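Side-chain contacts in Lmo0812 protein (Listeria monocytogenes serovar 1/2a, PDB 4YF1), which probably acts as an HD-domain hydrolase, perhaps removing the 3'-diphosphate of guanosine-3',5'-bis(diphosphate): residues 112-117 with 163-168; 159-164 with 172-177. All coordinates share one frame; numbering follows the deposited sequence.

Contact 1 (112-117 with 163-168); sequences EEKALI and YGLNPS
Lys114 carries this contact: it reaches from helix 111-132 to Tyr163 and Leu165, in the loop that follows helix 147-160. Two residues earlier on the same helix, Glu112 makes a salt bridge with Arg49. Lys114 itself leaves the helix with CG opposite the carbonyl carbon and runs nearly extended as far as CE. Its CD rests against the branched end of Leu165, lying 4.0 Å from Leu165 CG and equally far from Leu165 CD1 and Leu165 CD2. Lysine and leucine lie alongside each other, pointing opposite ways, so that Leu165 flanks the outer methylenes while the charged end continues to the backbone beyond. The bend comes at the last torsion (chi4 -93°), which turns NZ onto the carbonyl of Tyr163. Lys114 NZ donates to Tyr163 O at 2.8 Å, in the carbonyl plane and on a lone pair, with a C=O...N angle of 136°. Lys114 CE follows close behind, 3.3 Å from Tyr163 O. The tyrosine ring leads away, and Tyr163 is met chiefly through its backbone. Met161 O, Val106 O and Arg107 O also lie within hydrogen-bonding distance of the ammonium group; with four acceptors for three N-H groups, one N-H must be shared or one bond be weaker. These carbonyl oxygens probably help to stabilise the charge of the buried lysine. One lysine thus ties the last turn of helix 95-108 and the loop after helix 147-160 to helix 111-132, within an all-helical fold consistent with an HD-domain protein.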
loop_
_atom_site.group_PDB
_atom_site.type_symbol
_atom_site.label_atom_id
_atom_site.label_comp_id
_atom_site.label_asym_id
_atom_site.label_seq_id
_atom_site.Cartn_x
_atom_site.Cartn_y
_atom_site.Cartn_z
ATOM N N GLU A 112 -4.924 10.257 -13.344
ATOM C CA GLU A 112 -4.454 9.578 -12.115
ATOM C C GLU A 112 -4.694 10.439 -10.872
ATOM O O GLU A 112 -5.237 9.954 -9.837
ATOM C CB GLU A 112 -2.984 9.218 -12.210
ATOM C CG GLU A 112 -2.739 8.209 -13.332
ATOM C CD GLU A 112 -1.301 7.802 -13.473
ATOM O OE1 GLU A 112 -0.403 8.519 -12.964
ATOM O OE2 GLU A 112 -1.051 6.761 -14.129
ATOM N N GLU A 113 -4.320 11.713 -10.970
ATOM C CA GLU A 113 -4.502 12.657 -9.840
ATOM C C GLU A 113 -5.953 12.810 -9.481
ATOM O O GLU A 113 -6.276 12.875 -8.290
ATOM C CB GLU A 113 -3.859 14.004 -10.183
ATOM C CG GLU A 113 -2.350 13.849 -10.415
ATOM C CD GLU A 113 -1.675 15.053 -11.045
ATOM O OE1 GLU A 113 -2.276 15.713 -11.934
ATOM O OE2 GLU A 113 -0.501 15.293 -10.672
ATOM N N LYS A 114 -6.823 12.899 -10.482
ATOM C CA LYS A 114 -8.286 12.983 -10.238
ATOM C C LYS A 114 -8.789 11.712 -9.577
ATOM O O LYS A 114 -9.532 11.745 -8.606
ATOM C CB LYS A 114 -9.035 13.181 -11.555
ATOM C CG LYS A 114 -8.786 14.531 -12.203
ATOM C CD LYS A 114 -9.331 14.559 -13.605
ATOM C CE LYS A 114 -9.363 15.965 -14.211
ATOM N NZ LYS A 114 -10.695 16.589 -13.958
ATOM N N ALA A 115 -8.299 10.576 -10.047
ATOM C CA ALA A 115 -8.775 9.298 -9.514
ATOM C C ALA A 115 -8.416 9.108 -8.039
ATOM O O ALA A 115 -9.201 8.535 -7.280
ATOM C CB ALA A 115 -8.242 8.135 -10.351
ATOM N N LEU A 116 -7.240 9.593 -7.637
ATOM C CA LEU A 116 -6.807 9.463 -6.252
ATOM C C LEU A 116 -7.742 10.212 -5.311
ATOM O O LEU A 116 -8.106 9.714 -4.212
ATOM C CB LEU A 116 -5.419 10.026 -6.106
ATOM C CG LEU A 116 -4.383 9.070 -6.700
ATOM C CD1 LEU A 116 -3.120 9.877 -6.994
ATOM C CD2 LEU A 116 -4.117 7.928 -5.733
ATOM N N ILE A 117 -8.131 11.393 -5.750
ATOM C CA ILE A 117 -9.051 12.227 -4.943
ATOM C C ILE A 117 -10.442 11.602 -4.910
ATOM O O ILE A 117 -11.042 11.513 -3.831
ATOM C CB ILE A 117 -9.147 13.664 -5.485
ATOM C CG1 ILE A 117 -7.807 14.379 -5.310
ATOM C CG2 ILE A 117 -10.270 14.441 -4.747
ATOM C CD1 ILE A 117 -7.669 15.723 -6.010
ATOM N N TYR A 163 -13.940 17.437 -15.468
ATOM C CA TYR A 163 -13.413 18.534 -16.262
ATOM C C TYR A 163 -12.146 18.136 -17.031
ATOM O O TYR A 163 -11.177 17.663 -16.447
ATOM C CB TYR A 163 -13.106 19.754 -15.401
ATOM C CG TYR A 163 -12.762 20.982 -16.237
ATOM C CD1 TYR A 163 -13.774 21.717 -16.865
ATOM C CD2 TYR A 163 -11.442 21.399 -16.411
ATOM C CE1 TYR A 163 -13.479 22.828 -17.661
ATOM C CE2 TYR A 163 -11.134 22.515 -17.193
ATOM C CZ TYR A 163 -12.160 23.221 -17.813
ATOM O OH TYR A 163 -11.885 24.308 -18.597
ATOM N N GLY A 164 -12.205 18.310 -18.336
ATOM C CA GLY A 164 -11.071 18.021 -19.220
ATOM C C GLY A 164 -10.866 16.564 -19.569
ATOM O O GLY A 164 -9.928 16.231 -20.310
ATOM N N LEU A 165 -11.722 15.680 -19.080
ATOM C CA LEU A 165 -11.577 14.283 -19.413
ATOM C C LEU A 165 -12.445 13.916 -20.618
ATOM O O LEU A 165 -13.540 14.447 -20.796
ATOM C CB LEU A 165 -11.968 13.408 -18.229
ATOM C CG LEU A 165 -11.088 13.413 -16.983
ATOM C CD1 LEU A 165 -11.679 12.416 -15.983
ATOM C CD2 LEU A 165 -9.650 13.064 -17.307
ATOM N N ASN A 166 -11.941 13.001 -21.443
ATOM C CA ASN A 166 -12.709 12.471 -22.558
ATOM C C ASN A 166 -13.694 11.435 -21.985
ATOM O O ASN A 166 -13.356 10.720 -21.039
ATOM C CB ASN A 166 -11.777 11.814 -23.576
ATOM C CG ASN A 166 -10.810 12.806 -24.204
ATOM O OD1 ASN A 166 -11.169 13.957 -24.472
ATOM N ND2 ASN A 166 -9.585 12.361 -24.463
ATOM N N PRO A 167 -14.925 11.365 -22.525
ATOM C CA PRO A 167 -15.892 10.385 -22.007
ATOM C C PRO A 167 -15.387 8.932 -21.867
ATOM O O PRO A 167 -15.758 8.251 -20.907
ATOM C CB PRO A 167 -17.036 10.473 -23.021
ATOM C CG PRO A 167 -17.025 11.906 -23.434
ATOM C CD PRO A 167 -15.565 12.303 -23.472
ATOM N N SER A 168 -14.518 8.482 -22.767
ATOM C CA SER A 168 -14.010 7.106 -22.710
ATOM C C SER A 168 -13.043 6.811 -21.542
ATOM O O SER A 168 -12.830 5.653 -21.210
ATOM C CB SER A 168 -13.320 6.738 -24.034
ATOM O OG SER A 168 -12.107 7.458 -24.194
#

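Contact 2 (159-164 with 172-177); sequences NNMEYG and PFFDEY
A Met-aromatic cluster joins the turn after helix 147-160 to the early part of helix 172-184, with Met161 packed against Phe174 and Tyr177. Met161 is present as selenomethionine and sits in a type I beta turn running from Asn160 to Tyr163. Its CG lies between the backbone N and the carbonyl carbon (chi1 66°), and from there the chain runs fully extended, antiparallel to the Phe174 side chain. Met161 CG packs on Phe174 CD2 at 3.9 Å. Selenium then approaches the ring obliquely: Met161 SE is 4.5 Å from the centroid of the Phe174 ring and 35° off its normal. Met161 SE also touches Tyr177 CD2 at 3.9 Å, where the two side chains cross at a slant. The terminal methyl goes past the ring to the backbone, placing Met161 CE 3.3 Å from Phe174 O. Meanwhile Met161 O lies at the ring edge, close to its plane, 3.7 Å from Phe174 CE2. The phenol end of Tyr177 is held outside this pair, by a hydrogen bond to Asn154, and Val106 and Val118 also pack on Met161. At the more open margin, Glu162 OE2 and Asp175 OD1 approach to 4.4 Å; a water between them is doubtful as a bridge, since its distances are very short and Asp175 has a second conformer. The chemistry is therefore mainly apolar: a buried Met-aromatic contact, with selenium standing in for the native sulfur, holds the turn to the helix, while two like-charged carboxylates border it and probably add little attraction.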
loop_
_atom_site.group_PDB
_atom_site.type_symbol
_atom_site.label_atom_id
_atom_site.label_comp_id
_atom_site.label_asym_id
_atom_site.label_seq_id
_atom_site.Cartn_x
_atom_site.Cartn_y
_atom_site.Cartn_z
ATOM N N ASN A 159 -18.824 18.051 -9.191
ATOM C CA ASN A 159 -18.977 18.934 -10.356
ATOM C C ASN A 159 -17.698 19.306 -11.086
ATOM O O ASN A 159 -17.771 19.933 -12.124
ATOM C CB ASN A 159 -19.739 20.198 -9.949
ATOM C CG ASN A 159 -21.169 19.885 -9.584
ATOM O OD1 ASN A 159 -21.725 18.919 -10.098
ATOM N ND2 ASN A 159 -21.755 20.648 -8.677
ATOM N N ASN A 160 -16.550 18.926 -10.548
ATOM C CA ASN A 160 -15.272 19.265 -11.187
ATOM C C ASN A 160 -14.444 18.054 -11.617
ATOM O O ASN A 160 -13.587 18.184 -12.513
ATOM C CB ASN A 160 -14.472 20.179 -10.255
ATOM C CG ASN A 160 -15.004 21.601 -10.254
ATOM O OD1 ASN A 160 -14.717 22.373 -11.158
ATOM N ND2 ASN A 160 -15.802 21.946 -9.246
HETATM N N MSE A 161 -14.762 16.877 -11.078
HETATM C CA MSE A 161 -13.950 15.663 -11.361
HETATM C C MSE A 161 -13.879 15.278 -12.831
HETATM O O MSE A 161 -12.862 14.716 -13.260
HETATM C CB MSE A 161 -14.389 14.490 -10.503
HETATM C CG MSE A 161 -15.806 14.044 -10.869
HETATM SE SE MSE A 161 -16.443 12.649 -9.662
HETATM C CE MSE A 161 -18.160 12.421 -10.545
ATOM N N GLU A 162 -14.920 15.573 -13.615
ATOM C CA GLU A 162 -14.894 15.232 -15.077
ATOM C C GLU A 162 -14.269 16.279 -16.004
ATOM O O GLU A 162 -14.009 15.988 -17.191
ATOM C CB GLU A 162 -16.306 14.912 -15.577
ATOM C CG GLU A 162 -16.913 13.709 -14.871
ATOM C CD GLU A 162 -18.216 13.240 -15.495
ATOM O OE1 GLU A 162 -18.749 13.917 -16.411
ATOM O OE2 GLU A 162 -18.690 12.166 -15.082
ATOM N N TYR A 163 -13.940 17.437 -15.468
ATOM C CA TYR A 163 -13.413 18.534 -16.262
ATOM C C TYR A 163 -12.146 18.136 -17.031
ATOM O O TYR A 163 -11.177 17.663 -16.447
ATOM C CB TYR A 163 -13.106 19.754 -15.401
ATOM C CG TYR A 163 -12.762 20.982 -16.237
ATOM C CD1 TYR A 163 -13.774 21.717 -16.865
ATOM C CD2 TYR A 163 -11.442 21.399 -16.411
ATOM C CE1 TYR A 163 -13.479 22.828 -17.661
ATOM C CE2 TYR A 163 -11.134 22.515 -17.193
ATOM C CZ TYR A 163 -12.160 23.221 -17.813
ATOM O OH TYR A 163 -11.885 24.308 -18.597
ATOM N N GLY A 164 -12.205 18.310 -18.336
ATOM C CA GLY A 164 -11.071 18.021 -19.220
ATOM C C GLY A 164 -10.866 16.564 -19.569
ATOM O O GLY A 164 -9.928 16.231 -20.310
ATOM N N PRO A 172 -15.668 4.128 -14.097
ATOM C CA PRO A 172 -17.020 3.826 -13.609
ATOM C C PRO A 172 -17.246 4.258 -12.156
ATOM O O PRO A 172 -18.339 4.683 -11.830
ATOM C CB PRO A 172 -17.100 2.304 -13.729
ATOM C CG PRO A 172 -16.212 1.975 -14.902
ATOM C CD PRO A 172 -15.098 2.995 -14.874
ATOM N N PHE A 173 -16.223 4.179 -11.299
ATOM C CA PHE A 173 -16.410 4.580 -9.903
ATOM C C PHE A 173 -16.740 6.060 -9.723
ATOM O O PHE A 173 -17.295 6.419 -8.677
ATOM C CB PHE A 173 -15.280 4.112 -8.958
ATOM C CG PHE A 173 -13.989 4.898 -9.045
ATOM C CD1 PHE A 173 -13.794 6.053 -8.284
ATOM C CD2 PHE A 173 -12.920 4.428 -9.832
ATOM C CE1 PHE A 173 -12.592 6.750 -8.299
ATOM C CE2 PHE A 173 -11.723 5.122 -9.855
ATOM C CZ PHE A 173 -11.541 6.286 -9.112
ATOM N N PHE A 174 -16.455 6.905 -10.727
ATOM C CA PHE A 174 -16.807 8.356 -10.636
ATOM C C PHE A 174 -18.338 8.494 -10.521
ATOM O O PHE A 174 -18.828 9.320 -9.750
ATOM C CB PHE A 174 -16.293 9.139 -11.853
ATOM C CG PHE A 174 -14.854 9.579 -11.763
ATOM C CD1 PHE A 174 -13.898 8.833 -11.110
ATOM C CD2 PHE A 174 -14.444 10.738 -12.432
ATOM C CE1 PHE A 174 -12.588 9.252 -11.068
ATOM C CE2 PHE A 174 -13.132 11.174 -12.367
ATOM C CZ PHE A 174 -12.207 10.433 -11.691
ATOM N N ASP A 175 -19.061 7.655 -11.272
ATOM C CA ASP A 175 -20.530 7.614 -11.262
ATOM C C ASP A 175 -21.066 7.172 -9.887
ATOM O O ASP A 175 -22.091 7.684 -9.432
ATOM C CB ASP A 175 -21.063 6.673 -12.367
ATOM C CG ASP A 175 -20.685 7.135 -13.784
ATOM O OD1 ASP A 175 -20.582 8.360 -14.000
ATOM O OD2 ASP A 175 -20.500 6.273 -14.681
ATOM N N GLU A 176 -20.366 6.248 -9.228
ATOM C CA GLU A 176 -20.761 5.772 -7.887
ATOM C C GLU A 176 -20.641 6.933 -6.900
ATOM O O GLU A 176 -21.497 7.121 -6.041
ATOM C CB GLU A 176 -19.904 4.641 -7.323
ATOM C CG GLU A 176 -19.956 3.345 -8.068
ATOM C CD GLU A 176 -18.959 2.341 -7.522
ATOM O OE1 GLU A 176 -18.978 2.095 -6.283
ATOM O OE2 GLU A 176 -18.189 1.791 -8.352
ATOM N N TYR A 177 -19.554 7.678 -7.007
ATOM C CA TYR A 177 -19.400 8.853 -6.133
ATOM C C TYR A 177 -20.496 9.883 -6.402
ATOM O O TYR A 177 -21.072 10.426 -5.435
ATOM C CB TYR A 177 -18.038 9.488 -6.276
ATOM C CG TYR A 177 -17.855 10.732 -5.455
ATOM C CD1 TYR A 177 -17.734 10.657 -4.084
ATOM C CD2 TYR A 177 -17.799 11.980 -6.048
ATOM C CE1 TYR A 177 -17.544 11.797 -3.325
ATOM C CE2 TYR A 177 -17.609 13.138 -5.292
ATOM C CZ TYR A 177 -17.485 13.025 -3.934
ATOM O OH TYR A 177 -17.289 14.137 -3.175
HETATM O O HOH W 1 -19.021 10.354 -13.322
#

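How the contacts relate
The two contacts are neighbours, their centres about 7 Å apart on the same side of the chain's centre. Along the sequence, 112-117 comes first, then 159-164, which overlaps 163-168 at Tyr163 and Gly164, and last 172-177. The loop after helix 147-160 therefore faces helix 111-132 in contact 1 and helix 172-184 in contact 2. Direct touches join them: Met161 O receives a probable hydrogen bond from Lys114 NZ at 2.9 Å, and Leu165 CD1 packs on Phe174 CE2. Ala115 O also meets Phe173 CZ. Together they join the C-terminal helices to helix 111-132, within the all-helical fold.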